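Local atomic coordinates of cystalysin (Treponema denticola, PDB entry 1C7N), a protein that binds pyridoxal-5'-phosphate in the fold shared by the class I and II aminotransferases. Residues I119-Y124 / E139-E144; F354-I359 / G366-N371; I151-L156 / L186-D191. All coordinates share one frame; numbering follows the deposited sequence.

Interaction 1: I119-Y124 / E139-E144; sequences ITPVYY and ECELLE. With PLP (pyridoxal-5'-phosphate), chain I.
Thr120 and Leu142 join the loop that leaves strand 115-118 to the chain just beyond strand 136-139, the neighbouring parallel strand at the edge of the large mixed sheet of this aminotransferase-type fold. Leu142 N donates to Thr120 O over 2.7 Å, in line with the carbonyl (C=O...N 171°). The Thr120 hydroxyl gives the second bond: OG1 donates to Glu141 OE2 at 2.6 Å, reaching that oxygen from above the carboxylate plane. Chi1 of 63° sets OG1 between the backbone N and the carbonyl carbon, which turns it to the glutamate, whose chain bends at chi2 to bring the acid back. Its other oxygen, Glu141 OE1, lies 3.4 Å from Pro121 CD. Beside this polar pair the packing is tight: the branch methyl Ile119 CG2 sits 3.2 Å from Leu142 CD2 as the two side chains cross at about a right angle. Thr120 N, buried here, has no partner in the model.

Farther out, a cis peptide precedes Pro121, Pro121 O accepts from His174 NE2, and the loop runs on to Tyr123 in the cofactor pocket. The pyridoxal-5'-phosphate ring covers one face of the phenol, with Tyr123 CE2 3.4 Å from PLP N1.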
loop_
_atom_site.group_PDB
_atom_site.type_symbol
_atom_site.label_atom_id
_atom_site.label_comp_id
_atom_site.label_asym_id
_atom_site.label_seq_id
_atom_site.Cartn_x
_atom_site.Cartn_y
_atom_site.Cartn_z
ATOM N N ILE A 119 -26.637 0.993 -3.307
ATOM C CA ILE A 119 -27.740 1.844 -2.889
ATOM C C ILE A 119 -27.254 3.289 -3.014
ATOM O O ILE A 119 -26.310 3.702 -2.338
ATOM C CB ILE A 119 -28.158 1.494 -1.443
ATOM C CG1 ILE A 119 -28.652 0.039 -1.411
ATOM C CG2 ILE A 119 -29.239 2.438 -0.959
ATOM C CD1 ILE A 119 -29.058 -0.462 -0.046
ATOM N N THR A 120 -27.908 4.042 -3.898
ATOM C CA THR A 120 -27.530 5.419 -4.201
ATOM C C THR A 120 -28.500 6.501 -3.721
ATOM O O THR A 120 -29.663 6.224 -3.445
ATOM C CB THR A 120 -27.369 5.576 -5.717
ATOM O OG1 THR A 120 -28.633 5.343 -6.346
ATOM C CG2 THR A 120 -26.362 4.559 -6.256
ATOM N N PRO A 121 -28.026 7.759 -3.617
ATOM C CA PRO A 121 -26.651 8.187 -3.912
ATOM C C PRO A 121 -25.690 7.593 -2.893
ATOM O O PRO A 121 -26.114 7.159 -1.822
ATOM C CB PRO A 121 -26.739 9.707 -3.823
ATOM C CG PRO A 121 -27.792 9.909 -2.771
ATOM C CD PRO A 121 -28.844 8.908 -3.200
ATOM N N VAL A 122 -24.398 7.583 -3.205
ATOM C CA VAL A 122 -23.436 6.992 -2.283
ATOM C C VAL A 122 -21.980 7.296 -2.636
ATOM O O VAL A 122 -21.675 7.700 -3.764
ATOM C CB VAL A 122 -23.630 5.452 -2.244
ATOM C CG1 VAL A 122 -23.186 4.841 -3.563
ATOM C CG2 VAL A 122 -22.883 4.841 -1.073
ATOM N N TYR A 123 -21.102 7.102 -1.652
ATOM C CA TYR A 123 -19.651 7.289 -1.781
ATOM C C TYR A 123 -19.251 6.941 -3.223
ATOM O O TYR A 123 -19.314 5.782 -3.623
ATOM C CB TYR A 123 -18.975 6.357 -0.775
ATOM C CG TYR A 123 -17.469 6.345 -0.772
ATOM C CD1 TYR A 123 -16.738 7.483 -0.448
ATOM C CD2 TYR A 123 -16.775 5.167 -1.035
ATOM C CE1 TYR A 123 -15.344 7.445 -0.382
ATOM C CE2 TYR A 123 -15.392 5.115 -0.973
ATOM C CZ TYR A 123 -14.680 6.250 -0.644
ATOM O OH TYR A 123 -13.308 6.178 -0.572
ATOM N N TYR A 124 -18.836 7.946 -3.991
ATOM C CA TYR A 124 -18.509 7.763 -5.407
ATOM C C TYR A 124 -17.522 6.674 -5.850
ATOM O O TYR A 124 -17.685 6.110 -6.927
ATOM C CB TYR A 124 -18.131 9.115 -6.037
ATOM C CG TYR A 124 -16.944 9.826 -5.429
ATOM C CD1 TYR A 124 -15.647 9.580 -5.886
ATOM C CD2 TYR A 124 -17.120 10.755 -4.402
ATOM C CE1 TYR A 124 -14.555 10.246 -5.335
ATOM C CE2 TYR A 124 -16.037 11.423 -3.845
ATOM C CZ TYR A 124 -14.759 11.165 -4.316
ATOM O OH TYR A 124 -13.690 11.843 -3.771
ATOM N N GLU A 139 -28.203 0.304 -9.853
ATOM C CA GLU A 139 -28.647 1.239 -8.831
ATOM C C GLU A 139 -29.998 0.969 -8.187
ATOM O O GLU A 139 -31.002 0.753 -8.868
ATOM C CB GLU A 139 -28.657 2.655 -9.408
ATOM C CG GLU A 139 -27.306 3.131 -9.891
ATOM C CD GLU A 139 -27.389 4.468 -10.588
ATOM O OE1 GLU A 139 -27.849 5.441 -9.960
ATOM O OE2 GLU A 139 -26.999 4.544 -11.768
ATOM N N CYS A 140 -30.009 0.998 -6.859
ATOM C CA CYS A 140 -31.228 0.810 -6.092
ATOM C C CYS A 140 -31.354 2.096 -5.274
ATOM O O CYS A 140 -31.054 2.128 -4.079
ATOM C CB CYS A 140 -31.101 -0.405 -5.174
ATOM S SG CYS A 140 -32.663 -0.908 -4.412
ATOM N N GLU A 141 -31.790 3.154 -5.947
ATOM C CA GLU A 141 -31.937 4.475 -5.356
ATOM C C GLU A 141 -32.667 4.522 -4.014
ATOM O O GLU A 141 -33.684 3.854 -3.807
ATOM C CB GLU A 141 -32.633 5.404 -6.352
ATOM C CG GLU A 141 -32.705 6.860 -5.905
ATOM C CD GLU A 141 -31.391 7.600 -6.079
ATOM O OE1 GLU A 141 -31.279 8.731 -5.559
ATOM O OE2 GLU A 141 -30.477 7.063 -6.742
ATOM N N LEU A 142 -32.134 5.326 -3.102
ATOM C CA LEU A 142 -32.724 5.499 -1.782
ATOM C C LEU A 142 -33.992 6.334 -1.898
ATOM O O LEU A 142 -34.099 7.209 -2.765
ATOM C CB LEU A 142 -31.746 6.217 -0.850
ATOM C CG LEU A 142 -30.553 5.445 -0.286
ATOM C CD1 LEU A 142 -29.530 6.422 0.261
ATOM C CD2 LEU A 142 -31.032 4.488 0.801
ATOM N N LEU A 143 -34.956 6.054 -1.032
ATOM C CA LEU A 143 -36.201 6.808 -1.019
ATOM C C LEU A 143 -35.971 7.946 -0.036
ATOM O O LEU A 143 -35.401 7.738 1.037
ATOM C CB LEU A 143 -37.354 5.924 -0.545
ATOM C CG LEU A 143 -37.658 4.692 -1.403
ATOM C CD1 LEU A 143 -38.772 3.886 -0.754
ATOM C CD2 LEU A 143 -38.053 5.119 -2.807
ATOM N N GLU A 144 -36.395 9.149 -0.396
ATOM C CA GLU A 144 -36.192 10.289 0.485
ATOM C C GLU A 144 -37.477 11.046 0.779
ATOM O O GLU A 144 -38.246 11.358 -0.131
ATOM C CB GLU A 144 -35.157 11.242 -0.123
ATOM C CG GLU A 144 -34.851 12.459 0.744
ATOM C CD GLU A 144 -35.629 13.702 0.336
ATOM O OE1 GLU A 144 -35.918 14.539 1.218
ATOM O OE2 GLU A 144 -35.934 13.854 -0.866
HETATM N N1 PLP I . -15.519 3.705 2.082
HETATM C C2 PLP I . -16.297 4.837 2.395
HETATM C C2A PLP I . -17.797 4.610 2.382
HETATM C C3 PLP I . -15.560 6.042 2.785
HETATM O O3 PLP I . -16.346 7.106 2.958
HETATM C C4 PLP I . -14.148 6.000 2.876
HETATM C C4A PLP I . -13.381 7.150 3.355
HETATM C C5 PLP I . -13.450 4.716 2.549
HETATM C C6 PLP I . -14.150 3.619 2.138
HETATM C C5A PLP I . -12.000 4.612 3.013
HETATM O O4P PLP I . -10.965 4.317 2.162
HETATM P P PLP I . -9.545 4.156 2.938
HETATM O O1P PLP I . -8.591 4.206 1.833
HETATM O O2P PLP I . -9.543 2.810 3.639
HETATM O O3P PLP I . -9.348 5.253 3.891
#

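Interaction 2: F354-I359 / G366-N371; sequences FDEGYI and GFERIN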
loop_
_atom_site.group_PDB
_atom_site.type_symbol
_atom_site.label_atom_id
_atom_site.label_comp_id
_atom_site.label_asym_id
_atom_site.label_seq_id
_atom_site.Cartn_x
_atom_site.Cartn_y
_atom_site.Cartn_z
ATOM N N PHE A 354 -17.288 22.185 -0.184
ATOM C CA PHE A 354 -18.005 20.990 0.231
ATOM C C PHE A 354 -17.648 19.890 -0.747
ATOM O O PHE A 354 -16.824 20.068 -1.645
ATOM C CB PHE A 354 -19.525 21.188 0.122
ATOM C CG PHE A 354 -20.094 22.257 1.021
ATOM C CD1 PHE A 354 -19.851 22.249 2.389
ATOM C CD2 PHE A 354 -20.966 23.216 0.500
ATOM C CE1 PHE A 354 -20.471 23.173 3.232
ATOM C CE2 PHE A 354 -21.594 24.145 1.335
ATOM C CZ PHE A 354 -21.348 24.123 2.702
ATOM N N ASP A 355 -18.256 18.734 -0.548
ATOM C CA ASP A 355 -18.100 17.659 -1.497
ATOM C C ASP A 355 -19.473 17.804 -2.142
ATOM O O ASP A 355 -20.490 17.431 -1.553
ATOM C CB ASP A 355 -17.920 16.319 -0.793
ATOM C CG ASP A 355 -16.540 15.729 -1.038
ATOM O OD1 ASP A 355 -15.566 16.512 -1.060
ATOM O OD2 ASP A 355 -16.423 14.495 -1.206
ATOM N N GLU A 356 -19.503 18.414 -3.325
ATOM C CA GLU A 356 -20.759 18.664 -4.024
ATOM C C GLU A 356 -21.618 17.415 -4.093
ATOM O O GLU A 356 -21.156 16.347 -4.492
ATOM C CB GLU A 356 -20.489 19.226 -5.425
ATOM C CG GLU A 356 -19.660 20.514 -5.413
ATOM C CD GLU A 356 -20.390 21.704 -4.801
ATOM O OE1 GLU A 356 -19.728 22.538 -4.152
ATOM O OE2 GLU A 356 -21.619 21.821 -4.974
ATOM N N GLY A 357 -22.879 17.565 -3.697
ATOM C CA GLY A 357 -23.802 16.447 -3.672
ATOM C C GLY A 357 -23.887 15.584 -4.910
ATOM O O GLY A 357 -23.967 14.359 -4.802
ATOM N N TYR A 358 -23.848 16.203 -6.087
ATOM C CA TYR A 358 -23.977 15.454 -7.334
ATOM C C TYR A 358 -22.909 14.399 -7.609
ATOM O O TYR A 358 -23.148 13.465 -8.380
ATOM C CB TYR A 358 -24.070 16.422 -8.526
ATOM C CG TYR A 358 -22.762 17.034 -8.981
ATOM C CD1 TYR A 358 -22.006 16.434 -9.987
ATOM C CD2 TYR A 358 -22.288 18.221 -8.422
ATOM C CE1 TYR A 358 -20.814 17.003 -10.431
ATOM C CE2 TYR A 358 -21.094 18.798 -8.854
ATOM C CZ TYR A 358 -20.363 18.183 -9.862
ATOM O OH TYR A 358 -19.199 18.751 -10.323
ATOM N N ILE A 359 -21.742 14.523 -6.988
ATOM C CA ILE A 359 -20.688 13.544 -7.235
ATOM C C ILE A 359 -21.027 12.172 -6.661
ATOM O O ILE A 359 -20.389 11.176 -7.005
ATOM C CB ILE A 359 -19.325 14.009 -6.669
ATOM C CG1 ILE A 359 -19.324 13.937 -5.140
ATOM C CG2 ILE A 359 -19.035 15.423 -7.139
ATOM C CD1 ILE A 359 -17.992 14.321 -4.513
ATOM N N GLY A 366 -28.360 18.963 -5.850
ATOM C CA GLY A 366 -29.061 19.913 -5.007
ATOM C C GLY A 366 -28.582 19.857 -3.566
ATOM O O GLY A 366 -28.891 20.745 -2.770
ATOM N N PHE A 367 -27.822 18.816 -3.229
ATOM C CA PHE A 367 -27.301 18.658 -1.869
ATOM C C PHE A 367 -25.816 19.003 -1.788
ATOM O O PHE A 367 -25.133 19.123 -2.808
ATOM C CB PHE A 367 -27.485 17.215 -1.366
ATOM C CG PHE A 367 -28.920 16.795 -1.179
ATOM C CD1 PHE A 367 -29.693 16.390 -2.264
ATOM C CD2 PHE A 367 -29.492 16.784 0.094
ATOM C CE1 PHE A 367 -31.017 15.976 -2.083
ATOM C CE2 PHE A 367 -30.805 16.376 0.288
ATOM C CZ PHE A 367 -31.573 15.970 -0.805
ATOM N N GLU A 368 -25.331 19.151 -0.556
ATOM C CA GLU A 368 -23.934 19.452 -0.282
ATOM C C GLU A 368 -23.500 18.635 0.928
ATOM O O GLU A 368 -24.220 18.568 1.924
ATOM C CB GLU A 368 -23.745 20.937 0.038
ATOM C CG GLU A 368 -24.040 21.884 -1.111
ATOM C CD GLU A 368 -23.013 21.812 -2.226
ATOM O OE1 GLU A 368 -23.178 22.557 -3.215
ATOM O OE2 GLU A 368 -22.046 21.020 -2.119
ATOM N N ARG A 369 -22.329 18.012 0.847
ATOM C CA ARG A 369 -21.823 17.222 1.967
ATOM C C ARG A 369 -20.743 18.037 2.667
ATOM O O ARG A 369 -19.741 18.399 2.051
ATOM C CB ARG A 369 -21.221 15.902 1.473
ATOM C CG ARG A 369 -20.943 14.891 2.586
ATOM C CD ARG A 369 -20.064 13.744 2.106
ATOM N NE ARG A 369 -18.657 14.127 2.061
ATOM C CZ ARG A 369 -17.657 13.291 1.785
ATOM N NH1 ARG A 369 -17.899 12.010 1.520
ATOM N NH2 ARG A 369 -16.409 13.738 1.785
ATOM N N ILE A 370 -20.944 18.318 3.952
ATOM C CA ILE A 370 -19.981 19.100 4.718
ATOM C C ILE A 370 -19.197 18.225 5.692
ATOM O O ILE A 370 -19.774 17.391 6.393
ATOM C CB ILE A 370 -20.694 20.241 5.499
ATOM C CG1 ILE A 370 -19.651 21.203 6.075
ATOM C CG2 ILE A 370 -21.575 19.662 6.606
ATOM C CD1 ILE A 370 -20.238 22.329 6.895
ATOM N N ASN A 371 -17.876 18.397 5.715
ATOM C CA ASN A 371 -17.013 17.629 6.615
ATOM C C ASN A 371 -17.012 18.323 7.986
ATOM O O ASN A 371 -16.411 19.386 8.152
ATOM C CB ASN A 371 -15.586 17.581 6.051
ATOM C CG ASN A 371 -14.644 16.783 6.919
ATOM O OD1 ASN A 371 -14.831 16.698 8.131
ATOM N ND2 ASN A 371 -13.616 16.203 6.307
HETATM O O HOH W 1 -25.307 19.207 -5.869
#
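Asp355 and Arg369 form the hydrogen-bonded pair of a short antiparallel hairpin, and each side chain adds to what the backbone does. Asp355 N donates to Arg369 O at 3.0 Å, and Arg369 N returns a bond to Asp355 O at 3.1 Å. On the same face of the sheet the two side chains run alongside each other, the carboxylate nearly parallel to the guanidinium (6° between planes). Asp355 OD2 rests over one face of that group, 3.1 Å from Arg369 NH2, so this salt bridge works by charge alone. The guanidinium N-H groups have other acceptors: Arg369 NH2 donates to Ser37 O and Arg369 NH1 to Asn175 OD1.

The face carrying Glu356 and Glu368 is closely packed. These two, the non-hydrogen-bonded pair, both bend at chi2 (-67° and -70°) and bring their acids together, Glu356 OE2 lying 2.5 Å from Glu368 OE1; one of the two probably carries a proton. Phe354 packs on Glu368, its CD2 3.6 Å from Glu368 CB, while Ile370 CG1 meets the ring at its edge. Met342 and Met346 of helix 339-350 cover the Glu368 side chain.

Toward the turn the contact loosens. Gly357 N still reaches Phe367 O, at 2.9 Å but from well above the carbonyl plane, and beyond it a water accepts from Gly366 N, more weakly from Tyr358 N, beside the partly exposed Tyr358. Strand 367-371 is the middle of a three-stranded antiparallel sheet; Arg369 lies at the margin of the cofactor pocket, its side chain about 5 Å from the pyridoxal-5'-phosphate, and bonds Asn175, which also bonds the cofactor.

Interaction 3: I151-L156 / L186-D191; sequences IDFQKL and LQKIKD. Unlike the reference sequence in segment 151-156: Gln154 (reference Glu).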
loop_
_atom_site.group_PDB
_atom_site.type_symbol
_atom_site.label_atom_id
_atom_site.label_comp_id
_atom_site.label_asym_id
_atom_site.label_seq_id
_atom_site.Cartn_x
_atom_site.Cartn_y
_atom_site.Cartn_z
ATOM N N ILE A 151 -34.517 2.508 2.535
ATOM C CA ILE A 151 -34.294 1.516 1.484
ATOM C C ILE A 151 -35.549 1.172 0.680
ATOM O O ILE A 151 -36.633 1.035 1.240
ATOM C CB ILE A 151 -33.757 0.201 2.092
ATOM C CG1 ILE A 151 -32.475 0.472 2.886
ATOM C CG2 ILE A 151 -33.515 -0.823 0.999
ATOM C CD1 ILE A 151 -31.327 0.969 2.055
ATOM N N ASP A 152 -35.400 1.043 -0.634
ATOM C CA ASP A 152 -36.524 0.665 -1.492
ATOM C C ASP A 152 -36.470 -0.860 -1.556
ATOM O O ASP A 152 -35.876 -1.428 -2.472
ATOM C CB ASP A 152 -36.360 1.236 -2.901
ATOM C CG ASP A 152 -37.566 0.961 -3.784
ATOM O OD1 ASP A 152 -38.298 -0.015 -3.504
ATOM O OD2 ASP A 152 -37.772 1.709 -4.766
ATOM N N PHE A 153 -37.082 -1.518 -0.579
ATOM C CA PHE A 153 -37.053 -2.977 -0.518
ATOM C C PHE A 153 -37.697 -3.710 -1.691
ATOM O O PHE A 153 -37.174 -4.730 -2.142
ATOM C CB PHE A 153 -37.659 -3.450 0.803
ATOM C CG PHE A 153 -36.918 -2.952 2.013
ATOM C CD1 PHE A 153 -37.435 -1.917 2.787
ATOM C CD2 PHE A 153 -35.692 -3.507 2.369
ATOM C CE1 PHE A 153 -36.740 -1.440 3.900
ATOM C CE2 PHE A 153 -34.988 -3.039 3.480
ATOM C CZ PHE A 153 -35.515 -2.002 4.246
ATOM N N GLN A 154 -38.819 -3.204 -2.190
ATOM C CA GLN A 154 -39.482 -3.846 -3.318
ATOM C C GLN A 154 -38.530 -3.902 -4.510
ATOM O O GLN A 154 -38.355 -4.951 -5.134
ATOM C CB GLN A 154 -40.746 -3.081 -3.715
ATOM C CG GLN A 154 -41.757 -2.904 -2.595
ATOM C CD GLN A 154 -43.067 -2.321 -3.092
ATOM O OE1 GLN A 154 -43.080 -1.307 -3.795
ATOM N NE2 GLN A 154 -44.177 -2.956 -2.727
ATOM N N LYS A 155 -37.915 -2.765 -4.824
ATOM C CA LYS A 155 -36.979 -2.693 -5.940
ATOM C C LYS A 155 -35.744 -3.546 -5.668
ATOM O O LYS A 155 -35.242 -4.226 -6.564
ATOM C CB LYS A 155 -36.552 -1.243 -6.189
ATOM C CG LYS A 155 -35.511 -1.099 -7.292
ATOM C CD LYS A 155 -35.067 0.347 -7.491
ATOM C CE LYS A 155 -36.166 1.203 -8.109
ATOM N NZ LYS A 155 -35.661 2.561 -8.469
ATOM N N LEU A 156 -35.255 -3.513 -4.431
ATOM C CA LEU A 156 -34.073 -4.290 -4.077
ATOM C C LEU A 156 -34.317 -5.787 -4.239
ATOM O O LEU A 156 -33.454 -6.506 -4.746
ATOM C CB LEU A 156 -33.633 -3.986 -2.642
ATOM C CG LEU A 156 -32.398 -4.748 -2.140
ATOM C CD1 LEU A 156 -31.202 -4.463 -3.046
ATOM C CD2 LEU A 156 -32.090 -4.340 -0.708
ATOM N N LEU A 186 -31.895 -4.036 8.333
ATOM C CA LEU A 186 -30.861 -5.023 8.041
ATOM C C LEU A 186 -31.445 -6.430 7.916
ATOM O O LEU A 186 -30.929 -7.254 7.160
ATOM C CB LEU A 186 -29.771 -5.004 9.123
ATOM C CG LEU A 186 -28.866 -3.765 9.147
ATOM C CD1 LEU A 186 -27.846 -3.882 10.277
ATOM C CD2 LEU A 186 -28.164 -3.618 7.798
ATOM N N GLN A 187 -32.516 -6.704 8.660
ATOM C CA GLN A 187 -33.172 -8.009 8.611
ATOM C C GLN A 187 -33.815 -8.209 7.246
ATOM O O GLN A 187 -33.659 -9.265 6.631
ATOM C CB GLN A 187 -34.241 -8.118 9.706
ATOM C CG GLN A 187 -33.677 -8.230 11.120
ATOM C CD GLN A 187 -33.054 -9.591 11.404
ATOM O OE1 GLN A 187 -32.170 -9.716 12.256
ATOM N NE2 GLN A 187 -33.524 -10.619 10.703
ATOM N N LYS A 188 -34.534 -7.193 6.772
ATOM C CA LYS A 188 -35.195 -7.259 5.471
ATOM C C LYS A 188 -34.181 -7.477 4.355
ATOM O O LYS A 188 -34.429 -8.229 3.413
ATOM C CB LYS A 188 -35.972 -5.973 5.186
ATOM C CG LYS A 188 -37.355 -5.889 5.806
ATOM C CD LYS A 188 -38.125 -4.728 5.180
ATOM C CE LYS A 188 -39.562 -4.660 5.662
ATOM N NZ LYS A 188 -40.330 -3.603 4.929
ATOM N N ILE A 189 -33.041 -6.802 4.457
ATOM C CA ILE A 189 -32.003 -6.943 3.448
ATOM C C ILE A 189 -31.391 -8.336 3.551
ATOM O O ILE A 189 -31.114 -8.972 2.536
ATOM C CB ILE A 189 -30.899 -5.881 3.622
ATOM C CG1 ILE A 189 -31.519 -4.483 3.546
ATOM C CG2 ILE A 189 -29.829 -6.057 2.534
ATOM C CD1 ILE A 189 -30.538 -3.358 3.798
ATOM N N LYS A 190 -31.192 -8.810 4.779
ATOM C CA LYS A 190 -30.623 -10.136 4.999
ATOM C C LYS A 190 -31.481 -11.207 4.336
ATOM O O LYS A 190 -30.960 -12.117 3.695
ATOM C CB LYS A 190 -30.510 -10.439 6.496
ATOM C CG LYS A 190 -30.190 -11.903 6.798
ATOM C CD LYS A 190 -30.212 -12.189 8.290
ATOM C CE LYS A 190 -31.590 -11.939 8.894
ATOM N NZ LYS A 190 -32.627 -12.922 8.459
ATOM N N ASP A 191 -32.797 -11.099 4.499
ATOM C CA ASP A 191 -33.707 -12.071 3.903
ATOM C C ASP A 191 -33.608 -12.059 2.384
ATOM O O ASP A 191 -33.561 -13.117 1.752
ATOM C CB ASP A 191 -35.153 -11.803 4.333
ATOM C CG ASP A 191 -35.397 -12.129 5.794
ATOM O OD1 ASP A 191 -34.623 -12.929 6.374
ATOM O OD2 ASP A 191 -36.370 -11.598 6.364
#
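Phe153 and Lys188 meet through matching first torsions: in each, CG is anti to the carbonyl carbon (chi1 -61° and -83°), and beyond CG the lysine chain is extended. The two side chains cross at about a right angle, and the aliphatic part of the lysine passes over the ring. Lys188 CD stands 3.6 Å from the centroid of the Phe153 ring and only 4° off its normal, a CH-pi contact over the middle of the face. Nearer the backbone, Lys188 CB touches Phe153 CE2 at 3.5 Å. Ile151 CB lies over the opposite face, offset toward the rim, so the ring is held between a residue of its own segment and one of the other helix.

Ile189 closes the edge: its CG1 lies in the plane of the ring, 3.8 Å from Phe153 CE2. The same CG1 is 4.3 Å from Leu156 CD2, one turn along the first helix, and Ile189 CD1 is 4.4 Å from Ile151 CG1, looser apolar contacts on the buried side. Asp152 fixes the start of helix 153-160 as its N-cap, with OD1 accepting from Lys155 N at 3.1 Å.

Helix 153-160 thus packs against helix 183-195 near the surface, with Lys188 on the exposed side. Deeper in, Ile189 reaches Leu168 and Phe170 of strand 165-171, and Ile151 touches Ile119 in the loop after strand 115-118.

Along the chain, interaction 1 comes first, then interaction 3, then interaction 2, all within the aminotransferase class I and II region. Interactions 1 and 3 are neighbours, their centres 13 Å apart: Ile151 makes apolar contacts with Ile119 and Leu142, and Cys140 SG packs against the backbone at the start of helix 153-160. Together they join the 136-139 edge of the large mixed sheet to its flanking helices. Interaction 2 lies 14 Å from interaction 1 between centres, in the small three-stranded sheet, and meets it where Tyr124 packs on Ile359. From interaction 3 it is separate, the nearest atoms about 14 Å apart. Tyr123 of interaction 1 stacks on the pyridoxal-5'-phosphate, while Arg369 of interaction 2 comes within about 5 Å of it; interaction 3 is peripheral.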